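Local structure of competence/damage-inducible protein CinA (Agrobacterium tumefaciens, 2A9S) at residues C34-I39 and R151-V155; V53-F57 and A94-A100; A81-A87 and V106-A110. The protein has no established function but belongs to the CinA family, whose relatives include nicotinamide mononucleotide deamidases, and may act on a similar substrate. All blocks are in the same frame, centred on the assembly; numbering follows the deposited sequence.

Interaction 1 of 3, residues C34-I39 and R151-V155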
ATOM      1  N   CYS A  34       7.320  -4.077  -5.915  1.00 15.37           N
ATOM      2  CA  CYS A  34       6.683  -5.145  -6.684  1.00 15.36           C
ATOM      3  C   CYS A  34       5.374  -5.700  -6.111  1.00 14.18           C
ATOM      4  O   CYS A  34       4.542  -6.141  -6.894  1.00 15.28           O
ATOM      5  CB  CYS A  34       7.669  -6.281  -6.930  1.00 16.84           C
ATOM      6  SG  CYS A  34       8.345  -6.967  -5.424  1.00 20.41           S
ATOM      7  N   THR A  35       5.195  -5.664  -4.778  1.00 12.36           N
ATOM      8  CA  THR A  35       3.945  -6.173  -4.132  1.00 11.72           C
ATOM      9  C   THR A  35       2.817  -5.148  -4.138  1.00 10.85           C
ATOM     10  O   THR A  35       1.674  -5.466  -3.813  1.00 11.32           O
ATOM     11  CB  THR A  35       4.168  -6.587  -2.656  1.00 10.59           C
ATOM     12  OG1 THR A  35       4.874  -5.535  -1.963  1.00 11.76           O
ATOM     13  CG2 THR A  35       4.962  -7.912  -2.566  1.00 10.98           C
ATOM     14  N   GLY A  36       3.146  -3.915  -4.490  1.00  9.87           N
ATOM     15  CA  GLY A  36       2.136  -2.864  -4.767  1.00 10.16           C
ATOM     16  C   GLY A  36       1.173  -2.496  -3.627  1.00 10.46           C
ATOM     17  O   GLY A  36       0.101  -1.925  -3.880  1.00 11.15           O
ATOM     18  N   GLY A  37       1.549  -2.803  -2.385  1.00  9.09           N
ATOM     19  CA  GLY A  37       0.693  -2.513  -1.233  1.00 10.60           C
ATOM     20  C   GLY A  37       0.149  -3.759  -0.538  1.00  9.94           C
ATOM     21  O   GLY A  37      -0.480  -3.638   0.517  1.00 10.27           O
ATOM     22  N   LEU A  38       0.351  -4.944  -1.131  1.00  9.89           N
ATOM     23  CA  LEU A  38      -0.184  -6.187  -0.561  1.00  9.13           C
ATOM     24  C   LEU A  38       0.465  -6.589   0.759  1.00  8.58           C
ATOM     25  O   LEU A  38      -0.138  -7.356   1.498  1.00  9.66           O
ATOM     26  CB  LEU A  38      -0.083  -7.362  -1.535  1.00  9.79           C
ATOM     27  CG  LEU A  38      -0.858  -7.184  -2.841  1.00  8.49           C
ATOM     28  CD1 LEU A  38      -0.684  -8.429  -3.757  1.00 10.73           C
ATOM     29  CD2 LEU A  38      -2.342  -6.904  -2.523  1.00 13.33           C
ATOM     30  N   ILE A  39       1.674  -6.084   1.055  1.00  8.06           N
ATOM     31  CA  ILE A  39       2.260  -6.430   2.359  1.00  8.56           C
ATOM     32  C   ILE A  39       1.481  -5.702   3.465  1.00  8.21           C
ATOM     33  O   ILE A  39       1.025  -6.344   4.439  1.00  9.51           O
ATOM     34  CB  ILE A  39       3.788  -6.119   2.466  1.00  7.80           C
ATOM     35  CG1 ILE A  39       4.593  -6.896   1.407  1.00  8.61           C
ATOM     36  CG2 ILE A  39       4.271  -6.458   3.909  1.00  9.32           C
ATOM     37  CD1 ILE A  39       6.053  -6.564   1.431  1.00 10.99           C
ATOM     38  N   ARG A 151       4.115 -12.074  -6.314  1.00  9.41           N
ATOM     39  CA  ARG A 151       3.688 -11.077  -5.332  1.00  9.42           C
ATOM     40  C   ARG A 151       3.318 -11.716  -3.986  1.00  9.77           C
ATOM     41  O   ARG A 151       3.745 -11.260  -2.906  1.00  9.66           O
ATOM     42  CB  ARG A 151       2.559 -10.212  -5.907  1.00  8.75           C
ATOM     43  CG  ARG A 151       3.120  -9.248  -6.975  1.00  9.47           C
ATOM     44  CD  ARG A 151       2.030  -8.825  -7.980  1.00 10.21           C
ATOM     45  NE  ARG A 151       0.796  -8.301  -7.420  1.00 12.27           N
ATOM     46  CZ  ARG A 151       0.568  -7.017  -7.116  1.00 11.68           C
ATOM     47  NH1 ARG A 151       1.548  -6.090  -7.208  1.00 11.81           N
ATOM     48  NH2 ARG A 151      -0.641  -6.667  -6.700  1.00 14.55           N
ATOM     49  N   LEU A 152       2.557 -12.805  -4.042  1.00 10.32           N
ATOM     50  CA  LEU A 152       2.152 -13.456  -2.794  1.00 11.32           C
ATOM     51  C   LEU A 152       3.362 -14.130  -2.132  1.00 10.52           C
ATOM     52  O   LEU A 152       3.495 -14.092  -0.908  1.00 11.49           O
ATOM     53  CB  LEU A 152       1.000 -14.435  -3.019  1.00 11.22           C
ATOM     54  CG  LEU A 152      -0.314 -13.720  -3.392  1.00 12.57           C
ATOM     55  CD1 LEU A 152      -1.355 -14.761  -3.757  1.00 15.46           C
ATOM     56  CD2 LEU A 152      -0.778 -12.800  -2.247  1.00 15.68           C
ATOM     57  N   ALA A 153       4.240 -14.738  -2.932  1.00 10.19           N
ATOM     58  CA  ALA A 153       5.466 -15.348  -2.420  1.00 10.48           C
ATOM     59  C   ALA A 153       6.318 -14.293  -1.699  1.00 10.40           C
ATOM     60  O   ALA A 153       6.876 -14.546  -0.610  1.00 10.47           O
ATOM     61  CB  ALA A 153       6.287 -15.956  -3.589  1.00 10.62           C
ATOM     62  N   THR A 154       6.356 -13.102  -2.288  1.00  9.57           N
ATOM     63  CA  THR A 154       7.081 -11.980  -1.678  1.00  9.30           C
ATOM     64  C   THR A 154       6.459 -11.541  -0.342  1.00  9.06           C
ATOM     65  O   THR A 154       7.186 -11.299   0.653  1.00  8.61           O
ATOM     66  CB  THR A 154       7.208 -10.780  -2.669  1.00  9.50           C
ATOM     67  OG1 THR A 154       7.940 -11.209  -3.825  1.00 11.12           O
ATOM     68  CG2 THR A 154       7.969  -9.577  -2.024  1.00  9.56           C
ATOM     69  N   VAL A 155       5.132 -11.441  -0.311  1.00  9.37           N
ATOM     70  CA  VAL A 155       4.413 -11.088   0.932  1.00 10.09           C
ATOM     71  C   VAL A 155       4.788 -12.079   2.029  1.00  9.84           C
ATOM     72  O   VAL A 155       5.183 -11.670   3.134  1.00  8.41           O
ATOM     73  CB  VAL A 155       2.855 -11.004   0.742  1.00  9.66           C
ATOM     74  CG1 VAL A 155       2.166 -10.876   2.102  1.00  9.61           C
ATOM     75  CG2 VAL A 155       2.438  -9.823  -0.212  1.00  9.56           C
TER
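The polar part of this contact rests on Arg-151. Its NH1 donates to Cys-34 O at 3.0 Å with an N-H...O angle of 139°, so the guanidinium holds a backbone carbonyl just ahead of helix 38-43. Cys-34 O sits near the guanidinium plane, whereas Leu-38 CD1 lies over one face, 3.4 Å from Arg-151 NH2. The same group bridges the dimer through a salt bridge to Glu-45 of the second subunit and a hydrogen bond to Thr-44 of that subunit.

The backbones approach closely, with CA-CA separations of 5.1 Å (Thr-35 to Arg-151) and 5.3 Å (Ile-39 to Val-155). A type I' turn runs from Thr-35 to Leu-38, closed by Leu-38 N to Thr-35 O at 3.0 Å. Gly-36 and Gly-37 supply its positive phi angles (60° and 113°), and a CB on Gly-36 would come within 3.1 Å of Arg-151 NH1.

Apolar packing centres on Val-155 CG2, which is 3.8 Å from Leu-38 CB, 3.9 Å from Thr-35 CG2 and 4.0 Å from Ile-39 CG1. The methyls Thr-35 CG2 and Thr-154 CG2 meet at 3.5 Å.

The contact joins the turn between strand 28-32 and helix 38-43 to helix 147-167, on one side of the mixed alpha/beta sheet; Val-106 of strand 102-108 packs on Cys-34, Thr-35, Ile-39 and Thr-154, and Ile-10 of helix 8-24 touches Val-155.

Interaction 2 of 3, residues V53-F57 and A94-A100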
ATOM      1  N   VAL A  53       0.523  -1.278  12.699  1.00 13.35           N
ATOM      2  CA  VAL A  53       0.927  -0.804  11.390  1.00 14.29           C
ATOM      3  C   VAL A  53       0.958   0.730  11.389  1.00 14.88           C
ATOM      4  O   VAL A  53      -0.070   1.385  11.570  1.00 16.43           O
ATOM      5  CB  VAL A  53       0.032  -1.377  10.264  1.00 14.53           C
ATOM      6  CG1 VAL A  53       0.513  -0.849   8.927  1.00 15.93           C
ATOM      7  CG2 VAL A  53       0.065  -2.884  10.244  1.00 12.98           C
ATOM      8  N   ASP A  54       2.137   1.297  11.208  1.00 13.91           N
ATOM      9  CA  ASP A  54       2.287   2.739  11.304  1.00 14.64           C
ATOM     10  C   ASP A  54       1.949   3.395   9.977  1.00 14.80           C
ATOM     11  O   ASP A  54       0.983   4.166   9.905  1.00 16.94           O
ATOM     12  CB  ASP A  54       3.675   3.099  11.784  1.00 14.43           C
ATOM     13  CG  ASP A  54       3.860   4.609  11.969  1.00 17.67           C
ATOM     14  OD1 ASP A  54       3.091   5.188  12.775  1.00 21.56           O
ATOM     15  OD2 ASP A  54       4.759   5.180  11.316  1.00 17.94           O
ATOM     16  N   ARG A  55       2.709   3.075   8.940  1.00 13.06           N
ATOM     17  CA  ARG A  55       2.409   3.610   7.611  1.00 12.23           C
ATOM     18  C   ARG A  55       3.049   2.751   6.554  1.00 11.86           C
ATOM     19  O   ARG A  55       3.883   1.890   6.847  1.00 12.44           O
ATOM     20  CB  ARG A  55       2.884   5.072   7.468  1.00 11.44           C
ATOM     21  CG  ARG A  55       4.400   5.218   7.562  1.00 12.56           C
ATOM     22  CD  ARG A  55       4.824   6.676   7.749  1.00 13.31           C
ATOM     23  NE  ARG A  55       4.384   7.191   9.036  1.00 14.32           N
ATOM     24  CZ  ARG A  55       4.402   8.475   9.383  1.00 17.05           C
ATOM     25  NH1 ARG A  55       4.843   9.428   8.539  1.00 16.49           N
ATOM     26  NH2 ARG A  55       3.970   8.808  10.572  1.00 18.34           N
ATOM     27  N   GLY A  56       2.671   2.998   5.314  1.00 10.94           N
ATOM     28  CA  GLY A  56       3.179   2.223   4.200  1.00 11.27           C
ATOM     29  C   GLY A  56       3.455   3.137   3.036  1.00 11.64           C
ATOM     30  O   GLY A  56       2.698   4.109   2.818  1.00 10.32           O
ATOM     31  N   PHE A  57       4.514   2.802   2.281  1.00 10.19           N
ATOM     32  CA  PHE A  57       4.910   3.551   1.076  1.00 12.27           C
ATOM     33  C   PHE A  57       4.863   2.584  -0.083  1.00 12.79           C
ATOM     34  O   PHE A  57       5.472   1.516  -0.002  1.00 15.09           O
ATOM     35  CB  PHE A  57       6.339   4.050   1.225  1.00 12.38           C
ATOM     36  CG  PHE A  57       6.596   4.832   2.501  1.00 13.61           C
ATOM     37  CD1 PHE A  57       6.474   6.217   2.488  1.00 17.62           C
ATOM     38  CD2 PHE A  57       6.943   4.197   3.693  1.00 13.74           C
ATOM     39  CE1 PHE A  57       6.710   6.966   3.644  1.00 17.97           C
ATOM     40  CE2 PHE A  57       7.163   4.937   4.850  1.00 14.01           C
ATOM     41  CZ  PHE A  57       7.045   6.307   4.824  1.00 16.50           C
ATOM     42  N   ALA A  94      12.121   3.998   4.919  1.00 15.16           N
ATOM     43  CA  ALA A  94      10.782   3.740   5.451  1.00 15.77           C
ATOM     44  C   ALA A  94      10.790   3.772   6.966  1.00 17.10           C
ATOM     45  O   ALA A  94       9.771   4.103   7.600  1.00 17.17           O
ATOM     46  CB  ALA A  94      10.229   2.407   4.952  1.00 14.66           C
ATOM     47  N   LEU A  95      11.935   3.433   7.544  1.00 17.42           N
ATOM     48  CA  LEU A  95      12.082   3.369   8.973  1.00 19.77           C
ATOM     49  C   LEU A  95      12.182   4.777   9.544  1.00 20.04           C
ATOM     50  O   LEU A  95      11.415   5.146  10.444  1.00 20.09           O
ATOM     51  CB  LEU A  95      13.315   2.528   9.359  1.00 19.55           C
ATOM     52  CG  LEU A  95      13.525   2.363  10.859  1.00 20.46           C
ATOM     53  CD1 LEU A  95      12.378   1.642  11.534  1.00 20.75           C
ATOM     54  CD2 LEU A  95      14.893   1.672  11.116  1.00 21.23           C
ATOM     55  N   TYR A  96      13.089   5.584   9.000  0.50 20.80           N
ATOM     56  CA  TYR A  96      13.349   6.915   9.561  0.50 21.46           C
ATOM     57  C   TYR A  96      12.431   8.038   9.027  0.50 21.17           C
ATOM     58  O   TYR A  96      12.489   9.173   9.510  0.50 21.64           O
ATOM     59  CB  TYR A  96      14.859   7.269   9.521  0.50 21.62           C
ATOM     60  CG  TYR A  96      15.710   6.319  10.357  0.50 22.13           C
ATOM     61  CD1 TYR A  96      15.665   6.350  11.751  0.50 23.71           C
ATOM     62  CD2 TYR A  96      16.539   5.378   9.758  0.50 23.07           C
ATOM     63  CE1 TYR A  96      16.418   5.465  12.523  0.50 23.23           C
ATOM     64  CE2 TYR A  96      17.300   4.496  10.519  0.50 22.45           C
ATOM     65  CZ  TYR A  96      17.230   4.541  11.893  0.50 22.70           C
ATOM     66  OH  TYR A  96      17.990   3.673  12.646  0.50 23.81           O
ATOM     67  N   ARG A  97      11.556   7.705   8.072  1.00 21.02           N
ATOM     68  CA  ARG A  97      10.421   8.561   7.713  1.00 19.89           C
ATOM     69  C   ARG A  97       9.084   8.029   8.288  1.00 19.03           C
ATOM     70  O   ARG A  97       7.997   8.238   7.715  1.00 18.56           O
ATOM     71  CB  ARG A  97      10.365   8.805   6.208  1.00 20.30           C
ATOM     72  CG  ARG A  97      11.552   9.647   5.737  1.00 23.29           C
ATOM     73  CD  ARG A  97      11.699   9.668   4.254  1.00 26.59           C
ATOM     74  NE  ARG A  97      12.961  10.295   3.821  1.00 29.11           N
ATOM     75  CZ  ARG A  97      13.098  11.018   2.708  1.00 29.55           C
ATOM     76  NH1 ARG A  97      12.062  11.262   1.917  1.00 28.09           N
ATOM     77  NH2 ARG A  97      14.279  11.518   2.389  1.00 31.44           N
ATOM     78  N   SER A  98       9.177   7.348   9.432  1.00 17.58           N
ATOM     79  CA  SER A  98       8.006   6.832  10.121  1.00 17.43           C
ATOM     80  C   SER A  98       8.248   6.810  11.618  1.00 16.91           C
ATOM     81  O   SER A  98       9.356   7.166  12.072  1.00 18.15           O
ATOM     82  CB  SER A  98       7.675   5.426   9.623  1.00 17.16           C
ATOM     83  OG  SER A  98       8.464   4.444  10.274  1.00 16.27           O
ATOM     84  N   ARG A  99       7.232   6.377  12.364  1.00 16.47           N
ATOM     85  CA  ARG A  99       7.348   6.179  13.800  1.00 17.49           C
ATOM     86  C   ARG A  99       7.498   4.708  14.132  1.00 16.79           C
ATOM     87  O   ARG A  99       7.376   4.336  15.289  1.00 17.74           O
ATOM     88  CB  ARG A  99       6.120   6.750  14.540  1.00 18.01           C
ATOM     89  CG  ARG A  99       5.667   8.083  14.024  1.00 22.66           C
ATOM     90  CD  ARG A  99       4.757   8.753  15.022  1.00 32.74           C
ATOM     91  NE  ARG A  99       5.040  10.186  15.090  1.00 37.50           N
ATOM     92  CZ  ARG A  99       5.714  10.772  16.077  1.00 40.52           C
ATOM     93  NH1 ARG A  99       6.168  10.062  17.110  1.00 41.26           N
ATOM     94  NH2 ARG A  99       5.926  12.082  16.034  1.00 43.39           N
ATOM     95  N   ALA A 100       7.818   3.873  13.143  1.00 16.01           N
ATOM     96  CA  ALA A 100       7.902   2.434  13.380  1.00 15.55           C
ATOM     97  C   ALA A 100       9.208   2.061  14.065  1.00 15.09           C
ATOM     98  O   ALA A 100      10.211   2.766  13.961  1.00 15.94           O
ATOM     99  CB  ALA A 100       7.781   1.660  12.079  1.00 15.51           C
TER
HETATM  100  O   HOH W   1       6.602   9.698   5.949  1.00 38.46           O
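Two consecutive strand residues, Asp-54 and Arg-55, both direct their CA-to-CB bonds toward segment 94-100, which regular alternation in a strand would not allow; the Asp-54 backbone, at phi/psi -85/-62°, has left extended geometry. Asp-54 OD2 accepts from Arg-99 N at 2.9 Å (160°) and from Arg-55 NE at 3.1 Å, the latter a salt bridge between sequence neighbours. The guanidinium of Arg-55 is then laid over Ser-98, whose CA lies over one of its faces, while Arg-55 CD packs 3.6 Å from Ser-98 CB. A water accepts from Arg-55 NH1 (3.1 Å) and donates to Arg-97 O (2.7 Å).

The fold is an alpha/beta one in which helix 84-96 packs on a mixed sheet, and here its end meets strand 53-59, outermost within the chain. Past the helix, Ser-98 forms an ST turn, its OG accepting from Ala-100 N at 3.0 Å. Phe-57 packs against the helix end: CD2 lies 3.9 Å from Ala-94 CB, and Arg-97 O, 3.6 Å from Phe-57 CZ, sits at the ring edge.

Arg-55 also forms salt bridges with Asp-63 and Asp-67 of the second subunit, and Gly-56 pairs in an antiparallel ladder with a strand of that subunit.

Interaction 3 of 3, residues A81-A87 and V106-A110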
ATOM      1  N   ALA A  81      16.932  -0.561  -9.716  1.00 21.39           N
ATOM      2  CA  ALA A  81      15.806  -0.518  -8.782  1.00 20.76           C
ATOM      3  C   ALA A  81      15.703  -1.848  -8.071  1.00 20.12           C
ATOM      4  O   ALA A  81      15.390  -1.897  -6.886  1.00 19.75           O
ATOM      5  CB  ALA A  81      14.507  -0.194  -9.517  1.00 21.51           C
ATOM      6  N   VAL A  82      15.972  -2.925  -8.812  1.00 18.78           N
ATOM      7  CA  VAL A  82      15.983  -4.289  -8.249  1.00 18.12           C
ATOM      8  C   VAL A  82      17.405  -4.682  -7.856  1.00 18.10           C
ATOM      9  O   VAL A  82      18.197  -5.202  -8.681  1.00 19.15           O
ATOM     10  CB  VAL A  82      15.369  -5.327  -9.219  1.00 16.37           C
ATOM     11  CG1 VAL A  82      15.397  -6.749  -8.587  1.00 16.55           C
ATOM     12  CG2 VAL A  82      13.948  -4.928  -9.584  1.00 16.44           C
ATOM     13  N   SER A  83      17.741  -4.429  -6.598  1.00 17.74           N
ATOM     14  CA  SER A  83      19.095  -4.699  -6.091  1.00 17.80           C
ATOM     15  C   SER A  83      19.088  -4.738  -4.569  1.00 18.09           C
ATOM     16  O   SER A  83      18.195  -4.175  -3.915  1.00 17.01           O
ATOM     17  CB  SER A  83      20.082  -3.609  -6.587  1.00 18.59           C
ATOM     18  OG  SER A  83      19.864  -2.338  -5.977  1.00 18.12           O
ATOM     19  N   ARG A  84      20.099  -5.386  -4.005  1.00 18.30           N
ATOM     20  CA  ARG A  84      20.308  -5.398  -2.569  1.00 19.18           C
ATOM     21  C   ARG A  84      20.411  -3.953  -2.044  1.00 18.76           C
ATOM     22  O   ARG A  84      19.772  -3.601  -1.046  1.00 17.11           O
ATOM     23  CB  ARG A  84      21.575  -6.214  -2.268  1.00 20.33           C
ATOM     24  CG  ARG A  84      21.998  -6.214  -0.830  1.00 24.88           C
ATOM     25  CD  ARG A  84      23.423  -6.739  -0.690  1.00 30.03           C
ATOM     26  NE  ARG A  84      23.846  -6.603   0.696  1.00 35.53           N
ATOM     27  CZ  ARG A  84      24.529  -5.566   1.181  1.00 37.36           C
ATOM     28  NH1 ARG A  84      24.891  -4.565   0.377  1.00 38.73           N
ATOM     29  NH2 ARG A  84      24.850  -5.529   2.471  1.00 35.75           N
ATOM     30  N   GLN A  85      21.170  -3.121  -2.758  1.00 18.43           N
ATOM     31  CA  GLN A  85      21.396  -1.729  -2.363  1.00 19.31           C
ATOM     32  C   GLN A  85      20.121  -0.876  -2.307  1.00 18.63           C
ATOM     33  O   GLN A  85      19.926  -0.110  -1.357  1.00 19.22           O
ATOM     34  CB  GLN A  85      22.442  -1.070  -3.275  1.00 19.38           C
ATOM     35  CG  GLN A  85      23.852  -1.681  -3.124  1.00 21.87           C
ATOM     36  CD  GLN A  85      24.066  -2.990  -3.931  1.00 24.56           C
ATOM     37  OE1 GLN A  85      23.163  -3.494  -4.630  1.00 21.39           O
ATOM     38  NE2 GLN A  85      25.284  -3.537  -3.830  1.00 25.64           N
ATOM     39  N   THR A  86      19.271  -0.992  -3.328  1.00 17.82           N
ATOM     40  CA  THR A  86      18.000  -0.269  -3.334  1.00 17.02           C
ATOM     41  C   THR A  86      17.140  -0.765  -2.179  1.00 16.14           C
ATOM     42  O   THR A  86      16.567   0.039  -1.482  1.00 15.83           O
ATOM     43  CB  THR A  86      17.273  -0.354  -4.692  1.00 17.50           C
ATOM     44  OG1 THR A  86      18.048   0.376  -5.660  1.00 19.24           O
ATOM     45  CG2 THR A  86      15.872   0.274  -4.597  1.00 16.93           C
ATOM     46  N   ALA A  87      17.114  -2.080  -1.943  1.00 15.49           N
ATOM     47  CA  ALA A  87      16.296  -2.640  -0.852  1.00 15.75           C
ATOM     48  C   ALA A  87      16.702  -2.083   0.506  1.00 15.63           C
ATOM     49  O   ALA A  87      15.848  -1.645   1.295  1.00 14.02           O
ATOM     50  CB  ALA A  87      16.345  -4.173  -0.849  1.00 15.48           C
ATOM     51  N   VAL A 106      10.661  -4.166  -0.130  1.00  9.44           N
ATOM     52  CA  VAL A 106      10.790  -5.185  -1.191  1.00  9.88           C
ATOM     53  C   VAL A 106      10.899  -4.508  -2.546  1.00 10.68           C
ATOM     54  O   VAL A 106      10.180  -3.511  -2.821  1.00  9.69           O
ATOM     55  CB  VAL A 106       9.624  -6.244  -1.177  1.00  9.81           C
ATOM     56  CG1 VAL A 106       9.541  -6.944   0.186  1.00 10.35           C
ATOM     57  CG2 VAL A 106       8.258  -5.627  -1.558  1.00 10.12           C
ATOM     58  N   THR A 107      11.803  -5.028  -3.394  1.00 10.80           N
ATOM     59  CA  THR A 107      11.925  -4.536  -4.751  1.00 12.34           C
ATOM     60  C   THR A 107      12.229  -5.748  -5.641  1.00 13.26           C
ATOM     61  O   THR A 107      13.169  -6.519  -5.344  1.00 12.24           O
ATOM     62  CB  THR A 107      13.015  -3.424  -4.927  1.00 12.79           C
ATOM     63  OG1 THR A 107      13.063  -3.037  -6.308  1.00 12.96           O
ATOM     64  CG2 THR A 107      14.397  -3.869  -4.473  1.00 13.08           C
ATOM     65  N   GLY A 108      11.387  -5.967  -6.649  1.00 12.09           N
ATOM     66  CA  GLY A 108      11.579  -7.164  -7.487  1.00 13.24           C
ATOM     67  C   GLY A 108      10.873  -7.096  -8.818  1.00 13.65           C
ATOM     68  O   GLY A 108      10.310  -6.041  -9.177  1.00 14.02           O
ATOM     69  N   ILE A 109      10.899  -8.236  -9.531  1.00 12.96           N
ATOM     70  CA  ILE A 109      10.311  -8.344 -10.858  1.00 14.10           C
ATOM     71  C   ILE A 109       9.185  -9.366 -10.831  1.00 13.33           C
ATOM     72  O   ILE A 109       9.444 -10.566 -10.839  1.00 12.08           O
ATOM     73  CB  ILE A 109      11.356  -8.766 -11.919  1.00 13.54           C
ATOM     74  CG1 ILE A 109      12.539  -7.800 -11.861  1.00 15.87           C
ATOM     75  CG2 ILE A 109      10.704  -8.797 -13.288  1.00 13.95           C
ATOM     76  CD1 ILE A 109      13.796  -8.277 -12.618  1.00 15.40           C
ATOM     77  N   ALA A 110       7.948  -8.888 -10.773  1.00 12.64           N
ATOM     78  CA  ALA A 110       6.793  -9.809 -10.700  1.00 12.87           C
ATOM     79  C   ALA A 110       6.423 -10.372 -12.080  1.00 13.27           C
ATOM     80  O   ALA A 110       5.759 -11.408 -12.186  1.00 13.50           O
ATOM     81  CB  ALA A 110       5.575  -9.139 -10.002  1.00 13.33           C
TER
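Thr-107 of strand 102-108 overlaps the turn that starts helix 84-96, its CA-to-CB bond directed toward it; its methyl CG2 lies 3.9 Å from Ser-83 O, 4.1 Å from Ala-87 CB and 4.4 Å from Thr-86 CG2. Its hydroxyl is directed differently: OG1 donates to Ala-81 O at 2.7 Å. One short side chain thus fixes the N-terminal end of helix 84-96 against the strand that follows it in the alpha/beta fold, by a hydrogen bond and methyl packing.

Val-82 extends the contact toward the strand end, where its CA is 5.3 Å from that of Gly-108. Val-82 CG2 lies 3.8 Å from Gly-108 O and 3.9 Å from Ile-109 CG1. The helix start itself is defined by Ser-83 at the N-cap: Ser-83 OG accepts from Thr-86 N at 3.0 Å (164°), and Ala-87 N donates to Ser-83 O at 3.1 Å.

Within the sheet, Val-106 pairs by backbone with Ala-31 and Ser-33, and Thr-107 with His-125. Val-82 rests on Leu-123 and His-125 of strand 123-130, and Thr-86 on helix 73-79, whereas the CA-to-CB bond of Val-106 points away from segment 81-87, and its side chain packs on Thr-154 of helix 147-167.

Strand 102-108 joins interactions 1 and 3, whose centres lie about 12 Å apart. Val-106 CG2 is 3.4 Å from Thr-35 OG1 and Val-106 CG1 is 3.8 Å from Thr-154 CG2, while Cys-34 SG comes within 3.4 Å of Gly-108 N. Interaction 2 lies farther off, its centre about 17 Å from that of interaction 1 and about 18 Å from that of interaction 3, without touching either. It shares helix 84-96 with interaction 3: interaction 3 meets the start of the helix, whereas interaction 2 meets its end. Interactions 1 and 2 both reach the second subunit, but no other chain of the assembly touches the segments of interaction 3.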